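Local coordinates for protein interferon alpha/beta receptor 1 (Mus musculus, PDB 3WCY) that forms, with IFNAR2, the receptor for type I interferons that activates JAK-STAT signalling, this chain being its extracellular part, at residues Met102-Ile116 against Ser187-Asn201. Residues are numbered along the deposited sequence; the frame is centred on the assembly and turned at random.
Sequences MSPPEVRLEAEDKAI and SNYSTVQCISTTVAN
Gln193 NE2 donates a hydrogen bond to Val107 O at 2.8 Å. The acceptor lies nearly in the amide plane of Gln193, but the donor is tilted 34° from the carbonyl plane of Val107. The same NE2 rests 3.6 Å from Val107 CG1. Nearer the backbone, Gln193 CB packs against Leu109 CD1. With an alanine at Gln193, Val107 O would probably lose this donor, and a gap would be likely to open beside Val107 CG1.

Ile195 carries the apolar centre. Its CG1 is anti to the backbone N (chi1 -173°); that branch carries CD1 to Ala111, while CG2 turns to Leu109 and Ile116. CD1 lies 3.6 Å from Ala111 CB. CG2 meets both Leu109 CD1 and, at 3.7 Å, Ile116 CD1. Farther along, Thr198 N donates a hydrogen bond to Glu112 O at 2.9 Å. At the other end of the contact, near the start of both segments, Pro104 CG lies 3.3 Å from Asn188 O.

Strands 106-111 and 193-196 run nearly parallel, 13° apart, and their axes come within 7.2 Å at the closest point. They are outer strands of two different sheets in the second fibronectin type-III domain, and side chains close the sandwich between them. Strand 106-111 pairs with 116-121. Strand 193-196 pairs with 171-179, where the disulfide Cys173-Cys194 joins them. Leu174 of that strand touches Leu109, and Val118 of strand 116-121 touches Val107.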
loop_
_atom_site.group_PDB
_atom_site.type_symbol
_atom_site.label_atom_id
_atom_site.label_comp_id
_atom_site.label_asym_id
_atom_site.label_seq_id
_atom_site.Cartn_x
_atom_site.Cartn_y
_atom_site.Cartn_z
ATOM N N MET A 102 3.263 19.773 -9.445
ATOM C CA MET A 102 2.117 18.871 -9.519
ATOM C C MET A 102 0.817 19.644 -9.719
ATOM O O MET A 102 0.440 20.448 -8.858
ATOM C CB MET A 102 2.019 18.047 -8.238
ATOM C CG MET A 102 2.825 16.797 -8.269
ATOM S SD MET A 102 2.992 16.131 -6.609
ATOM C CE MET A 102 1.346 15.595 -6.310
ATOM N N SER A 103 0.115 19.383 -10.842
ATOM C CA SER A 103 -1.178 20.009 -11.140
ATOM C C SER A 103 -2.228 19.349 -10.236
ATOM O O SER A 103 -2.000 18.215 -9.826
ATOM C CB SER A 103 -1.542 19.830 -12.612
ATOM O OG SER A 103 -1.807 18.470 -12.911
ATOM N N PRO A 104 -3.346 20.014 -9.856
ATOM C CA PRO A 104 -4.323 19.349 -8.968
ATOM C C PRO A 104 -4.914 18.056 -9.563
ATOM O O PRO A 104 -4.943 17.927 -10.791
ATOM C CB PRO A 104 -5.384 20.427 -8.734
ATOM C CG PRO A 104 -4.722 21.717 -9.107
ATOM C CD PRO A 104 -3.794 21.375 -10.214
ATOM N N PRO A 105 -5.330 17.061 -8.743
ATOM C CA PRO A 105 -5.880 15.825 -9.327
ATOM C C PRO A 105 -7.291 16.014 -9.891
ATOM O O PRO A 105 -8.065 16.800 -9.339
ATOM C CB PRO A 105 -5.862 14.843 -8.154
ATOM C CG PRO A 105 -5.975 15.679 -6.950
ATOM C CD PRO A 105 -5.370 17.023 -7.266
ATOM N N GLU A 106 -7.620 15.319 -10.994
ATOM C CA GLU A 106 -8.954 15.404 -11.591
ATOM C C GLU A 106 -9.957 14.655 -10.684
ATOM O O GLU A 106 -9.693 13.522 -10.271
ATOM C CB GLU A 106 -8.954 14.867 -13.037
ATOM C CG GLU A 106 -10.194 15.239 -13.838
ATOM C CD GLU A 106 -10.264 14.667 -15.244
ATOM O OE1 GLU A 106 -10.177 15.463 -16.208
ATOM O OE2 GLU A 106 -10.431 13.433 -15.383
ATOM N N VAL A 107 -11.083 15.311 -10.344
ATOM C CA VAL A 107 -12.080 14.731 -9.439
ATOM C C VAL A 107 -13.513 14.779 -9.969
ATOM O O VAL A 107 -13.974 15.836 -10.389
ATOM C CB VAL A 107 -11.920 15.234 -7.967
ATOM C CG1 VAL A 107 -11.500 16.699 -7.903
ATOM C CG2 VAL A 107 -13.172 14.991 -7.127
ATOM N N ARG A 108 -14.204 13.624 -9.957
ATOM C CA ARG A 108 -15.607 13.514 -10.368
ATOM C C ARG A 108 -16.392 12.925 -9.204
ATOM O O ARG A 108 -16.011 11.882 -8.668
ATOM C CB ARG A 108 -15.796 12.655 -11.644
ATOM C CG ARG A 108 -14.904 13.006 -12.847
ATOM C CD ARG A 108 -15.220 14.331 -13.527
ATOM N NE ARG A 108 -14.170 14.690 -14.482
ATOM C CZ ARG A 108 -14.221 15.730 -15.307
ATOM N NH1 ARG A 108 -15.283 16.528 -15.318
ATOM N NH2 ARG A 108 -13.215 15.976 -16.136
ATOM N N LEU A 109 -17.480 13.600 -8.808
ATOM C CA LEU A 109 -18.331 13.191 -7.686
ATOM C C LEU A 109 -19.538 12.361 -8.121
ATOM O O LEU A 109 -20.110 12.594 -9.188
ATOM C CB LEU A 109 -18.797 14.415 -6.875
ATOM C CG LEU A 109 -17.711 15.374 -6.389
ATOM C CD1 LEU A 109 -18.288 16.688 -6.035
ATOM C CD2 LEU A 109 -16.966 14.808 -5.214
ATOM N N GLU A 110 -19.918 11.398 -7.275
ATOM C CA GLU A 110 -21.052 10.497 -7.459
ATOM C C GLU A 110 -21.714 10.367 -6.081
ATOM O O GLU A 110 -21.011 10.103 -5.104
ATOM C CB GLU A 110 -20.541 9.139 -7.962
ATOM C CG GLU A 110 -21.600 8.273 -8.622
ATOM C CD GLU A 110 -21.392 6.769 -8.555
ATOM O OE1 GLU A 110 -20.259 6.322 -8.257
ATOM O OE2 GLU A 110 -22.372 6.031 -8.816
ATOM N N ALA A 111 -23.033 10.609 -5.973
ATOM C CA ALA A 111 -23.702 10.541 -4.664
ATOM C C ALA A 111 -24.719 9.416 -4.507
ATOM O O ALA A 111 -25.275 8.932 -5.495
ATOM C CB ALA A 111 -24.339 11.874 -4.315
ATOM N N GLU A 112 -24.956 9.010 -3.244
ATOM C CA GLU A 112 -25.891 7.956 -2.847
ATOM C C GLU A 112 -26.756 8.538 -1.692
ATOM O O GLU A 112 -26.923 9.756 -1.637
ATOM C CB GLU A 112 -25.112 6.716 -2.349
ATOM C CG GLU A 112 -24.166 6.112 -3.383
ATOM C CD GLU A 112 -23.485 4.803 -3.020
ATOM O OE1 GLU A 112 -23.001 4.675 -1.872
ATOM O OE2 GLU A 112 -23.384 3.926 -3.909
ATOM N N ASP A 113 -27.333 7.694 -0.804
ATOM C CA ASP A 113 -28.230 8.164 0.263
ATOM C C ASP A 113 -27.391 8.813 1.363
ATOM O O ASP A 113 -27.522 10.010 1.621
ATOM C CB ASP A 113 -29.034 7.008 0.899
ATOM C CG ASP A 113 -29.780 6.092 -0.041
ATOM O OD1 ASP A 113 -30.626 6.593 -0.813
ATOM O OD2 ASP A 113 -29.599 4.861 0.069
ATOM N N LYS A 114 -26.530 7.996 2.011
ATOM C CA LYS A 114 -25.671 8.365 3.139
ATOM C C LYS A 114 -24.179 8.419 2.753
ATOM O O LYS A 114 -23.314 8.428 3.638
ATOM C CB LYS A 114 -25.895 7.375 4.313
ATOM C CG LYS A 114 -27.353 7.234 4.772
ATOM C CD LYS A 114 -27.564 5.976 5.618
ATOM C CE LYS A 114 -29.010 5.763 6.018
ATOM N NZ LYS A 114 -29.854 5.303 4.881
ATOM N N ALA A 115 -23.875 8.464 1.439
ATOM C CA ALA A 115 -22.489 8.480 0.968
ATOM C C ALA A 115 -22.218 9.287 -0.306
ATOM O O ALA A 115 -23.131 9.539 -1.103
ATOM C CB ALA A 115 -21.980 7.052 0.792
ATOM N N ILE A 116 -20.934 9.674 -0.482
ATOM C CA ILE A 116 -20.385 10.360 -1.655
ATOM C C ILE A 116 -19.102 9.634 -2.103
ATOM O O ILE A 116 -18.200 9.385 -1.291
ATOM C CB ILE A 116 -20.207 11.897 -1.453
ATOM C CG1 ILE A 116 -21.570 12.616 -1.605
ATOM C CG2 ILE A 116 -19.170 12.491 -2.437
ATOM C CD1 ILE A 116 -21.698 13.945 -0.901
ATOM N N SER A 187 0.480 19.252 -4.207
ATOM C CA SER A 187 -0.361 19.918 -5.205
ATOM C C SER A 187 -1.319 20.942 -4.584
ATOM O O SER A 187 -1.791 20.742 -3.461
ATOM C CB SER A 187 -1.172 18.877 -5.972
ATOM O OG SER A 187 -1.473 19.299 -7.289
ATOM N N ASN A 188 -1.636 22.022 -5.333
ATOM C CA ASN A 188 -2.623 23.015 -4.906
ATOM C C ASN A 188 -3.975 22.297 -4.952
ATOM O O ASN A 188 -4.193 21.524 -5.883
ATOM C CB ASN A 188 -2.647 24.222 -5.870
ATOM C CG ASN A 188 -1.491 25.198 -5.756
ATOM O OD1 ASN A 188 -0.736 25.229 -4.772
ATOM N ND2 ASN A 188 -1.352 26.056 -6.758
ATOM N N TYR A 189 -4.861 22.507 -3.950
ATOM C CA TYR A 189 -6.191 21.866 -3.906
ATOM C C TYR A 189 -6.971 22.081 -5.216
ATOM O O TYR A 189 -6.820 23.122 -5.867
ATOM C CB TYR A 189 -7.027 22.405 -2.736
ATOM C CG TYR A 189 -6.895 21.643 -1.438
ATOM C CD1 TYR A 189 -6.032 22.079 -0.438
ATOM C CD2 TYR A 189 -7.692 20.535 -1.173
ATOM C CE1 TYR A 189 -5.939 21.409 0.782
ATOM C CE2 TYR A 189 -7.614 19.859 0.044
ATOM C CZ TYR A 189 -6.729 20.295 1.017
ATOM O OH TYR A 189 -6.623 19.623 2.214
ATOM N N SER A 190 -7.802 21.099 -5.591
ATOM C CA SER A 190 -8.628 21.160 -6.794
ATOM C C SER A 190 -9.721 22.233 -6.666
ATOM O O SER A 190 -10.035 22.662 -5.544
ATOM C CB SER A 190 -9.262 19.800 -7.064
ATOM O OG SER A 190 -9.940 19.311 -5.919
ATOM N N THR A 191 -10.289 22.682 -7.813
ATOM C CA THR A 191 -11.386 23.655 -7.812
ATOM C C THR A 191 -12.528 22.993 -7.048
ATOM O O THR A 191 -12.767 21.793 -7.239
ATOM C CB THR A 191 -11.790 24.040 -9.252
ATOM O OG1 THR A 191 -10.702 24.699 -9.899
ATOM C CG2 THR A 191 -12.991 24.950 -9.293
ATOM N N VAL A 192 -13.170 23.735 -6.129
ATOM C CA VAL A 192 -14.272 23.199 -5.325
ATOM C C VAL A 192 -15.404 22.609 -6.201
ATOM O O VAL A 192 -15.718 23.150 -7.262
ATOM C CB VAL A 192 -14.752 24.168 -4.205
ATOM C CG1 VAL A 192 -15.445 25.398 -4.780
ATOM C CG2 VAL A 192 -15.655 23.465 -3.199
ATOM N N GLN A 193 -15.909 21.435 -5.795
ATOM C CA GLN A 193 -16.979 20.713 -6.473
ATOM C C GLN A 193 -18.027 20.301 -5.469
ATOM O O GLN A 193 -17.697 19.677 -4.456
ATOM C CB GLN A 193 -16.434 19.493 -7.202
ATOM C CG GLN A 193 -16.114 19.768 -8.646
ATOM C CD GLN A 193 -15.595 18.522 -9.293
ATOM O OE1 GLN A 193 -16.363 17.620 -9.642
ATOM N NE2 GLN A 193 -14.274 18.439 -9.443
ATOM N N CYS A 194 -19.288 20.670 -5.744
ATOM C CA CYS A 194 -20.420 20.378 -4.877
ATOM C C CYS A 194 -21.348 19.343 -5.498
ATOM O O CYS A 194 -21.460 19.252 -6.722
ATOM C CB CYS A 194 -21.169 21.658 -4.512
ATOM S SG CYS A 194 -20.109 23.002 -3.906
ATOM N N ILE A 195 -22.005 18.557 -4.639
ATOM C CA ILE A 195 -22.955 17.501 -5.001
ATOM C C ILE A 195 -23.996 17.332 -3.877
ATOM O O ILE A 195 -23.693 17.588 -2.708
ATOM C CB ILE A 195 -22.220 16.168 -5.352
ATOM C CG1 ILE A 195 -23.193 15.086 -5.898
ATOM C CG2 ILE A 195 -21.375 15.654 -4.172
ATOM C CD1 ILE A 195 -22.576 13.960 -6.665
ATOM N N SER A 196 -25.219 16.907 -4.235
ATOM C CA SER A 196 -26.268 16.661 -3.258
ATOM C C SER A 196 -26.567 15.166 -3.141
ATOM O O SER A 196 -26.542 14.448 -4.147
ATOM C CB SER A 196 -27.526 17.447 -3.607
ATOM O OG SER A 196 -28.193 17.862 -2.426
ATOM N N THR A 197 -26.826 14.699 -1.902
ATOM C CA THR A 197 -27.172 13.305 -1.593
ATOM C C THR A 197 -28.647 13.026 -1.938
ATOM O O THR A 197 -29.462 13.951 -1.921
ATOM C CB THR A 197 -26.845 12.971 -0.124
ATOM O OG1 THR A 197 -27.322 14.012 0.727
ATOM C CG2 THR A 197 -25.356 12.763 0.115
ATOM N N THR A 198 -28.985 11.765 -2.278
ATOM C CA THR A 198 -30.358 11.342 -2.620
ATOM C C THR A 198 -31.143 10.984 -1.340
ATOM O O THR A 198 -30.527 10.859 -0.279
ATOM C CB THR A 198 -30.334 10.145 -3.592
ATOM O OG1 THR A 198 -29.570 9.079 -3.029
ATOM C CG2 THR A 198 -29.813 10.502 -4.971
ATOM N N VAL A 199 -32.485 10.799 -1.435
ATOM C CA VAL A 199 -33.310 10.421 -0.270
ATOM C C VAL A 199 -33.107 8.945 0.055
ATOM O O VAL A 199 -33.155 8.110 -0.852
ATOM C CB VAL A 199 -34.825 10.760 -0.369
ATOM C CG1 VAL A 199 -35.411 11.017 1.018
ATOM C CG2 VAL A 199 -35.092 11.947 -1.288
ATOM N N ALA A 200 -32.899 8.634 1.354
ATOM C CA ALA A 200 -32.664 7.293 1.903
ATOM C C ALA A 200 -33.484 6.193 1.222
ATOM O O ALA A 200 -34.696 6.352 1.046
ATOM C CB ALA A 200 -32.909 7.288 3.407
ATOM N N ASN A 201 -32.805 5.105 0.796
ATOM C CA ASN A 201 -33.417 3.961 0.111
ATOM C C ASN A 201 -34.419 3.233 1.004
ATOM O O ASN A 201 -34.268 3.237 2.230
ATOM C CB ASN A 201 -32.335 2.966 -0.370
ATOM C CG ASN A 201 -31.709 3.240 -1.728
ATOM O OD1 ASN A 201 -32.035 4.202 -2.439
ATOM N ND2 ASN A 201 -30.781 2.380 -2.120
#